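Local atomic coordinates of meta cleavage compound hydrolase (Janthinobacterium, PDB entry 1J1I), a protein that hydrolyses a carbon-carbon bond of the aromatic-ring meta-cleavage product formed in carbazole degradation, yielding anthranilate. Residues E129-L134 / V221-L226; Q37-I42 / S109-S114; V135-A140 / L226-K231. All coordinates share one frame; numbering follows the deposited sequence.

Overall arrangement
From the N terminus, the chain first lays down Q37-I42, passes through strand 67-71 and helix 88-101, and returns at S109-S114, where interaction 2 closes a loop of 66 residues. Helix 114-126 follows, and the chain then enters strand 131-137, whose start belongs to interaction 1 and whose end belongs to interaction 3. An excursion of about 86 residues, roughly half of it helical, separates this strand from strand 225-230, which closes interaction 1 and then interaction 3. The segments of these two therefore alternate and cross along the chain, meeting at Leu226, whereas interaction 2 precedes both. Together they join four parallel strands, in the order 38-42, 108-113, 131-137 and 225-230, of the central alpha/beta hydrolase sheet.

Interaction 1: E129-L134 / V221-L226; sequences ELVNAL and VQVPTL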
loop_
_atom_site.group_PDB
_atom_site.type_symbol
_atom_site.label_atom_id
_atom_site.label_comp_id
_atom_site.label_asym_id
_atom_site.label_seq_id
_atom_site.Cartn_x
_atom_site.Cartn_y
_atom_site.Cartn_z
ATOM N N GLU A 129 -1.193 -0.376 -25.185
ATOM C CA GLU A 129 -2.210 0.556 -25.660
ATOM C C GLU A 129 -3.612 0.100 -25.238
ATOM O O GLU A 129 -4.576 0.858 -25.323
ATOM C CB GLU A 129 -2.138 0.718 -27.185
ATOM C CG GLU A 129 -2.597 -0.476 -28.013
ATOM C CD GLU A 129 -1.564 -1.590 -28.110
ATOM O OE1 GLU A 129 -0.433 -1.421 -27.605
ATOM O OE2 GLU A 129 -1.892 -2.640 -28.702
ATOM N N LEU A 130 -3.715 -1.140 -24.776
ATOM C CA LEU A 130 -4.986 -1.697 -24.327
ATOM C C LEU A 130 -5.138 -1.568 -22.814
ATOM O O LEU A 130 -6.237 -1.717 -22.278
ATOM C CB LEU A 130 -5.057 -3.188 -24.658
ATOM C CG LEU A 130 -4.907 -3.654 -26.103
ATOM C CD1 LEU A 130 -4.887 -5.180 -26.133
ATOM C CD2 LEU A 130 -6.055 -3.101 -26.937
ATOM N N VAL A 131 -4.032 -1.286 -22.133
ATOM C CA VAL A 131 -4.028 -1.232 -20.670
ATOM C C VAL A 131 -3.892 0.136 -20.016
ATOM O O VAL A 131 -3.052 0.946 -20.408
ATOM C CB VAL A 131 -2.898 -2.136 -20.130
ATOM C CG1 VAL A 131 -3.036 -2.324 -18.623
ATOM C CG2 VAL A 131 -2.931 -3.476 -20.853
ATOM N N ASN A 132 -4.714 0.356 -18.990
ATOM C CA ASN A 132 -4.732 1.598 -18.221
ATOM C C ASN A 132 -3.954 1.467 -16.901
ATOM O O ASN A 132 -3.253 2.389 -16.492
ATOM C CB ASN A 132 -6.180 1.983 -17.910
ATOM C CG ASN A 132 -6.277 3.118 -16.916
ATOM O OD1 ASN A 132 -5.890 4.250 -17.210
ATOM N ND2 ASN A 132 -6.789 2.820 -15.724
ATOM N N ALA A 133 -4.097 0.323 -16.238
ATOM C CA ALA A 133 -3.426 0.069 -14.959
ATOM C C ALA A 133 -3.208 -1.424 -14.773
ATOM O O ALA A 133 -3.946 -2.240 -15.333
ATOM C CB ALA A 133 -4.260 0.618 -13.801
ATOM N N LEU A 134 -2.202 -1.770 -13.976
ATOM C CA LEU A 134 -1.853 -3.162 -13.710
ATOM C C LEU A 134 -1.653 -3.436 -12.220
ATOM O O LEU A 134 -1.010 -2.659 -11.519
ATOM C CB LEU A 134 -0.560 -3.520 -14.443
ATOM C CG LEU A 134 0.043 -4.905 -14.184
ATOM C CD1 LEU A 134 -0.838 -5.982 -14.803
ATOM C CD2 LEU A 134 1.445 -4.965 -14.776
ATOM N N VAL A 221 7.534 -2.256 -18.176
ATOM C CA VAL A 221 6.172 -1.960 -17.741
ATOM C C VAL A 221 6.117 -0.456 -17.467
ATOM O O VAL A 221 6.772 0.033 -16.553
ATOM C CB VAL A 221 5.803 -2.734 -16.456
ATOM C CG1 VAL A 221 4.404 -2.341 -16.003
ATOM C CG2 VAL A 221 5.874 -4.241 -16.717
ATOM N N GLN A 222 5.329 0.267 -18.261
ATOM C CA GLN A 222 5.231 1.722 -18.133
ATOM C C GLN A 222 3.903 2.232 -17.571
ATOM O O GLN A 222 3.794 3.388 -17.175
ATOM C CB GLN A 222 5.506 2.377 -19.502
ATOM C CG GLN A 222 6.882 2.032 -20.082
ATOM C CD GLN A 222 7.130 2.636 -21.460
ATOM O OE1 GLN A 222 6.224 2.713 -22.295
ATOM N NE2 GLN A 222 8.366 3.049 -21.709
ATOM N N VAL A 223 2.895 1.370 -17.533
ATOM C CA VAL A 223 1.582 1.746 -17.007
ATOM C C VAL A 223 1.628 1.814 -15.477
ATOM O O VAL A 223 2.493 1.194 -14.857
ATOM C CB VAL A 223 0.527 0.697 -17.436
ATOM C CG1 VAL A 223 -0.706 0.788 -16.577
ATOM C CG2 VAL A 223 0.152 0.915 -18.894
ATOM N N PRO A 224 0.726 2.598 -14.851
ATOM C CA PRO A 224 0.762 2.645 -13.385
ATOM C C PRO A 224 0.519 1.227 -12.884
ATOM O O PRO A 224 -0.391 0.528 -13.356
ATOM C CB PRO A 224 -0.378 3.604 -13.029
ATOM C CG PRO A 224 -1.265 3.585 -14.254
ATOM C CD PRO A 224 -0.265 3.554 -15.372
ATOM N N THR A 225 1.331 0.807 -11.926
ATOM C CA THR A 225 1.250 -0.542 -11.404
ATOM C C THR A 225 1.196 -0.598 -9.885
ATOM O O THR A 225 1.802 0.226 -9.202
ATOM C CB THR A 225 2.474 -1.356 -11.882
ATOM O OG1 THR A 225 2.482 -1.399 -13.315
ATOM C CG2 THR A 225 2.443 -2.774 -11.321
ATOM N N LEU A 226 0.458 -1.574 -9.371
ATOM C CA LEU A 226 0.346 -1.783 -7.933
ATOM C C LEU A 226 0.888 -3.188 -7.676
ATOM O O LEU A 226 0.338 -4.171 -8.174
ATOM C CB LEU A 226 -1.118 -1.712 -7.486
ATOM C CG LEU A 226 -1.472 -1.253 -6.064
ATOM C CD1 LEU A 226 -2.621 -2.105 -5.534
ATOM C CD2 LEU A 226 -0.276 -1.344 -5.147
#
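The flat Asn132-Ala133 peptide is met by the puckered ring of Pro224 and by Val223. Pro224 CG meets Asn132 O at the carbonyl edge of the peptide, nearly in its plane, 3.2 Å away. Val223 CG1 stands above one face, displaced from its centre and packed tightly, 3.0 Å from Asn132 O and 3.2 Å from Ala133 CA. The Val223 rotamer (chi1 162°) sets CG1 anti to the backbone N and CG2 beside that N, where CG2 meets Val131 O.

Just beyond, the chains become parallel strands: Leu134 N donates to Pro224 O, and Leu134 O accepts from Leu226 N at 2.8 Å. Leu134 CB and CD2 run alongside Thr225 OG1, and CD2 of Leu134 also meets Val221 CG1 at 4.1 Å, the two side chains roughly perpendicular. Thr225 OG1 turns back to bond Val223 O (3.0 Å) from above the carbonyl plane, tying the strand to the loop before it.

The contact thus forms the start of the pairing between two sheet strands. Helix 114-126 packs on Val131, Leu134 and Val221, strand 108-113 flanks Ala133, and strand 251-256 bonds Thr225 from the next position.

Interaction 2: Q37-I42 / S109-S114; sequences QPVILI and SIVGNS
Leu41 runs alongside Val111 on one face of a parallel strand pair at the heart of the alpha/beta hydrolase fold, a pair that runs into the nucleophile elbow. Leu41 CG stands anti to the carbonyl carbon (chi1 -51°), and CD2 of Leu41 reaches across to Val111 CB at 3.6 Å. Val111 has CG1 anti to its backbone N (chi1 -176°); this sets Val111 CG2 between Val39 and Leu41, 3.8 Å from Val39 CG1 and likewise near Leu41 CD2. Helix 268-281 packs on this face through Leu279 and Phe271. On the other face Ile42 and Ile110 cross obliquely, Ile42 CG1 lying 4.1 Å from Ile110 CG2, with Leu95 of helix 88-101 packing on Ile42 and Ile99 on Ile110. Gly112 pairs with Ile42 without adding a side chain beside it.

Five backbone hydrogen bonds join the strands in alternation, the shortest from Ile42 N to Val111 O at 2.6 Å. Past the last, from Asn113 N to Ile42 O, the chain turns sharply into helix 114-126 at Ser114, probably the catalytic nucleophile, whose positive phi suits the strained elbow. Ser114 OG donates to Asn113 OD1 at 2.7 Å from above the amide carbonyl plane, while Asn113 ND2 is held by His261 O. At the opposite end of the pair a water bridges the two strands: it donates to Pro38 O at 2.9 Å and is hydrogen-bonded to Ser109 OG at 3.0 Å.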
loop_
_atom_site.group_PDB
_atom_site.type_symbol
_atom_site.label_atom_id
_atom_site.label_comp_id
_atom_site.label_asym_id
_atom_site.label_seq_id
_atom_site.Cartn_x
_atom_site.Cartn_y
_atom_site.Cartn_z
ATOM N N GLN A 37 -15.920 1.723 -15.577
ATOM C CA GLN A 37 -14.631 1.382 -16.168
ATOM C C GLN A 37 -14.388 -0.118 -16.021
ATOM O O GLN A 37 -14.647 -0.690 -14.965
ATOM C CB GLN A 37 -13.511 2.160 -15.472
ATOM C CG GLN A 37 -13.508 3.653 -15.763
ATOM C CD GLN A 37 -13.114 3.962 -17.195
ATOM O OE1 GLN A 37 -13.844 3.648 -18.134
ATOM N NE2 GLN A 37 -11.945 4.576 -17.367
ATOM N N PRO A 38 -13.884 -0.769 -17.078
ATOM C CA PRO A 38 -13.618 -2.208 -17.049
ATOM C C PRO A 38 -12.334 -2.623 -16.348
ATOM O O PRO A 38 -11.265 -2.063 -16.602
ATOM C CB PRO A 38 -13.579 -2.568 -18.523
ATOM C CG PRO A 38 -12.910 -1.376 -19.098
ATOM C CD PRO A 38 -13.667 -0.240 -18.436
ATOM N N VAL A 39 -12.466 -3.625 -15.482
ATOM C CA VAL A 39 -11.358 -4.197 -14.724
ATOM C C VAL A 39 -11.378 -5.709 -14.920
ATOM O O VAL A 39 -12.378 -6.366 -14.616
ATOM C CB VAL A 39 -11.490 -3.923 -13.213
ATOM C CG1 VAL A 39 -10.323 -4.567 -12.469
ATOM C CG2 VAL A 39 -11.537 -2.432 -12.957
ATOM N N ILE A 40 -10.271 -6.255 -15.419
ATOM C CA ILE A 40 -10.161 -7.687 -15.658
ATOM C C ILE A 40 -9.345 -8.370 -14.566
ATOM O O ILE A 40 -8.219 -7.963 -14.274
ATOM C CB ILE A 40 -9.483 -7.979 -17.011
ATOM C CG1 ILE A 40 -10.304 -7.364 -18.150
ATOM C CG2 ILE A 40 -9.317 -9.492 -17.196
ATOM C CD1 ILE A 40 -9.717 -7.605 -19.532
ATOM N N LEU A 41 -9.920 -9.409 -13.969
ATOM C CA LEU A 41 -9.250 -10.162 -12.917
ATOM C C LEU A 41 -8.737 -11.464 -13.528
ATOM O O LEU A 41 -9.485 -12.162 -14.216
ATOM C CB LEU A 41 -10.235 -10.453 -11.771
ATOM C CG LEU A 41 -11.023 -9.251 -11.221
ATOM C CD1 LEU A 41 -11.953 -9.711 -10.103
ATOM C CD2 LEU A 41 -10.061 -8.174 -10.702
ATOM N N ILE A 42 -7.460 -11.776 -13.291
ATOM C CA ILE A 42 -6.846 -12.993 -13.825
ATOM C C ILE A 42 -6.369 -13.883 -12.686
ATOM O O ILE A 42 -5.478 -13.506 -11.926
ATOM C CB ILE A 42 -5.628 -12.673 -14.730
ATOM C CG1 ILE A 42 -5.961 -11.530 -15.695
ATOM C CG2 ILE A 42 -5.262 -13.898 -15.549
ATOM C CD1 ILE A 42 -7.110 -11.829 -16.621
ATOM N N SER A 109 -8.190 -2.108 -16.943
ATOM C CA SER A 109 -7.239 -2.338 -15.864
ATOM C C SER A 109 -7.097 -3.849 -15.755
ATOM O O SER A 109 -8.058 -4.579 -15.999
ATOM C CB SER A 109 -7.771 -1.771 -14.543
ATOM O OG SER A 109 -7.969 -0.374 -14.630
ATOM N N ILE A 110 -5.905 -4.321 -15.402
ATOM C CA ILE A 110 -5.682 -5.754 -15.276
ATOM C C ILE A 110 -5.145 -6.096 -13.890
ATOM O O ILE A 110 -4.172 -5.498 -13.426
ATOM C CB ILE A 110 -4.691 -6.266 -16.340
ATOM C CG1 ILE A 110 -5.223 -5.944 -17.743
ATOM C CG2 ILE A 110 -4.474 -7.778 -16.162
ATOM C CD1 ILE A 110 -4.289 -6.360 -18.870
ATOM N N VAL A 111 -5.793 -7.063 -13.249
ATOM C CA VAL A 111 -5.432 -7.526 -11.912
ATOM C C VAL A 111 -5.157 -9.024 -11.980
ATOM O O VAL A 111 -6.050 -9.805 -12.319
ATOM C CB VAL A 111 -6.586 -7.293 -10.909
ATOM C CG1 VAL A 111 -6.142 -7.685 -9.507
ATOM C CG2 VAL A 111 -7.032 -5.824 -10.950
ATOM N N GLY A 112 -3.935 -9.427 -11.644
ATOM C CA GLY A 112 -3.603 -10.837 -11.709
ATOM C C GLY A 112 -2.784 -11.385 -10.559
ATOM O O GLY A 112 -1.923 -10.703 -10.005
ATOM N N ASN A 113 -3.070 -12.634 -10.208
ATOM C CA ASN A 113 -2.368 -13.335 -9.138
ATOM C C ASN A 113 -1.419 -14.350 -9.767
ATOM O O ASN A 113 -1.780 -15.012 -10.737
ATOM C CB ASN A 113 -3.378 -14.053 -8.239
ATOM C CG ASN A 113 -2.713 -14.956 -7.223
ATOM O OD1 ASN A 113 -2.498 -16.141 -7.475
ATOM N ND2 ASN A 113 -2.370 -14.394 -6.067
ATOM N N SER A 114 -0.210 -14.454 -9.219
ATOM C CA SER A 114 0.808 -15.382 -9.710
ATOM C C SER A 114 0.850 -15.495 -11.245
ATOM O O SER A 114 1.171 -14.520 -11.920
ATOM C CB SER A 114 0.613 -16.763 -9.060
ATOM O OG SER A 114 -0.708 -17.242 -9.231
HETATM O O HOH W 1 -10.322 0.644 -16.213
#

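Interaction 3: V135-A140 / L226-K231; sequences VLMGSA and LVVQGK
Val228 overlaps two side chains of the adjacent strand: Val228 CG1 lies 3.9 Å from Met137 CG, and Val228 CG2 is 4.0 Å from Val135 CG1. Met137 runs alongside Val228, with CG anti to its backbone N, before bending away toward Asn113. Val135 also sends CG2 to Leu226 CB at 4.1 Å, extending the apolar row that Phe271 and Phe278 of helix 268-281 cover.

Three backbone bonds knit the parallel strands, the shortest from Val228 N to Leu136 O (2.6 Å) and the last from Gly138 N to Val228 O. There strand 131-137 ends, and Gly138 adopts a left-handed conformation. As in alpha/beta hydrolases generally, the C-terminal ends of the sheet strands carry the active site: His261 and Asp233, probably the catalytic histidine and acid, lie beside Gly138 and just after strand 225-230.

Gln229 bends at chi2 (65°), putting OE1 3.7 Å from Gly138 CA and letting NE2 donate to Gly230 O at 3.0 Å and, weakly, to Asp233 OD2. A leucine here would probably leave Gly230 O without its amide donor, cost Asp233 OD2 a weak bond and lose the OE1 contact with Gly138. Beyond it, Lys231 NZ bonds Ser251 O and Leu245 O of the second subunit.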
loop_
_atom_site.group_PDB
_atom_site.type_symbol
_atom_site.label_atom_id
_atom_site.label_comp_id
_atom_site.label_asym_id
_atom_site.label_seq_id
_atom_site.Cartn_x
_atom_site.Cartn_y
_atom_site.Cartn_z
ATOM N N VAL A 135 -2.202 -4.546 -11.745
ATOM C CA VAL A 135 -2.051 -4.936 -10.343
ATOM C C VAL A 135 -1.407 -6.312 -10.326
ATOM O O VAL A 135 -1.967 -7.268 -10.851
ATOM C CB VAL A 135 -3.415 -5.009 -9.622
ATOM C CG1 VAL A 135 -3.223 -5.506 -8.182
ATOM C CG2 VAL A 135 -4.078 -3.634 -9.630
ATOM N N LEU A 136 -0.214 -6.399 -9.749
ATOM C CA LEU A 136 0.506 -7.658 -9.670
ATOM C C LEU A 136 0.414 -8.122 -8.223
ATOM O O LEU A 136 0.881 -7.445 -7.310
ATOM C CB LEU A 136 1.962 -7.454 -10.082
ATOM C CG LEU A 136 2.145 -6.900 -11.498
ATOM C CD1 LEU A 136 3.598 -6.502 -11.695
ATOM C CD2 LEU A 136 1.714 -7.945 -12.534
ATOM N N MET A 137 -0.201 -9.278 -8.025
ATOM C CA MET A 137 -0.408 -9.807 -6.685
ATOM C C MET A 137 0.290 -11.151 -6.547
ATOM O O MET A 137 -0.163 -12.148 -7.112
ATOM C CB MET A 137 -1.914 -9.954 -6.453
ATOM C CG MET A 137 -2.326 -10.305 -5.040
ATOM S SD MET A 137 -3.607 -11.562 -5.024
ATOM C CE MET A 137 -4.782 -10.939 -6.265
ATOM N N GLY A 138 1.388 -11.176 -5.793
ATOM C CA GLY A 138 2.136 -12.410 -5.621
ATOM C C GLY A 138 2.440 -12.934 -7.009
ATOM O O GLY A 138 2.552 -14.142 -7.239
ATOM N N SER A 139 2.586 -11.993 -7.934
ATOM C CA SER A 139 2.836 -12.299 -9.335
ATOM C C SER A 139 4.119 -13.031 -9.683
ATOM O O SER A 139 5.190 -12.755 -9.144
ATOM C CB SER A 139 2.785 -11.015 -10.165
ATOM O OG SER A 139 3.076 -11.290 -11.526
ATOM N N ALA A 140 3.987 -13.969 -10.613
ATOM C CA ALA A 140 5.117 -14.718 -11.113
ATOM C C ALA A 140 5.807 -13.766 -12.098
ATOM O O ALA A 140 5.240 -12.732 -12.466
ATOM C CB ALA A 140 4.629 -15.968 -11.835
ATOM N N LEU A 226 0.458 -1.574 -9.371
ATOM C CA LEU A 226 0.346 -1.783 -7.933
ATOM C C LEU A 226 0.888 -3.188 -7.676
ATOM O O LEU A 226 0.338 -4.171 -8.174
ATOM C CB LEU A 226 -1.118 -1.712 -7.486
ATOM C CG LEU A 226 -1.472 -1.253 -6.064
ATOM C CD1 LEU A 226 -2.621 -2.105 -5.534
ATOM C CD2 LEU A 226 -0.276 -1.344 -5.147
ATOM N N VAL A 227 1.984 -3.278 -6.929
ATOM C CA VAL A 227 2.578 -4.570 -6.601
ATOM C C VAL A 227 2.056 -4.945 -5.214
ATOM O O VAL A 227 2.413 -4.307 -4.217
ATOM C CB VAL A 227 4.129 -4.493 -6.566
ATOM C CG1 VAL A 227 4.719 -5.855 -6.237
ATOM C CG2 VAL A 227 4.659 -4.001 -7.914
ATOM N N VAL A 228 1.186 -5.951 -5.160
ATOM C CA VAL A 228 0.607 -6.412 -3.895
ATOM C C VAL A 228 1.364 -7.658 -3.472
ATOM O O VAL A 228 1.584 -8.557 -4.284
ATOM C CB VAL A 228 -0.892 -6.750 -4.047
ATOM C CG1 VAL A 228 -1.456 -7.238 -2.717
ATOM C CG2 VAL A 228 -1.656 -5.524 -4.527
ATOM N N GLN A 229 1.741 -7.729 -2.199
ATOM C CA GLN A 229 2.531 -8.854 -1.732
ATOM C C GLN A 229 2.305 -9.255 -0.280
ATOM O O GLN A 229 2.281 -8.405 0.619
ATOM C CB GLN A 229 4.013 -8.529 -1.930
ATOM C CG GLN A 229 4.973 -9.625 -1.520
ATOM C CD GLN A 229 4.835 -10.863 -2.379
ATOM O OE1 GLN A 229 4.746 -10.778 -3.605
ATOM N NE2 GLN A 229 4.825 -12.026 -1.740
ATOM N N GLY A 230 2.151 -10.559 -0.070
ATOM C CA GLY A 230 1.973 -11.097 1.269
ATOM C C GLY A 230 3.357 -11.253 1.871
ATOM O O GLY A 230 4.271 -11.765 1.226
ATOM N N LYS A 231 3.524 -10.800 3.106
ATOM C CA LYS A 231 4.816 -10.877 3.770
ATOM C C LYS A 231 5.256 -12.313 4.013
ATOM O O LYS A 231 6.452 -12.603 4.036
ATOM C CB LYS A 231 4.767 -10.113 5.103
ATOM C CG LYS A 231 5.788 -8.988 5.202
ATOM C CD LYS A 231 5.829 -8.352 6.588
ATOM C CE LYS A 231 4.924 -7.128 6.692
ATOM N NZ LYS A 231 5.024 -6.481 8.043
#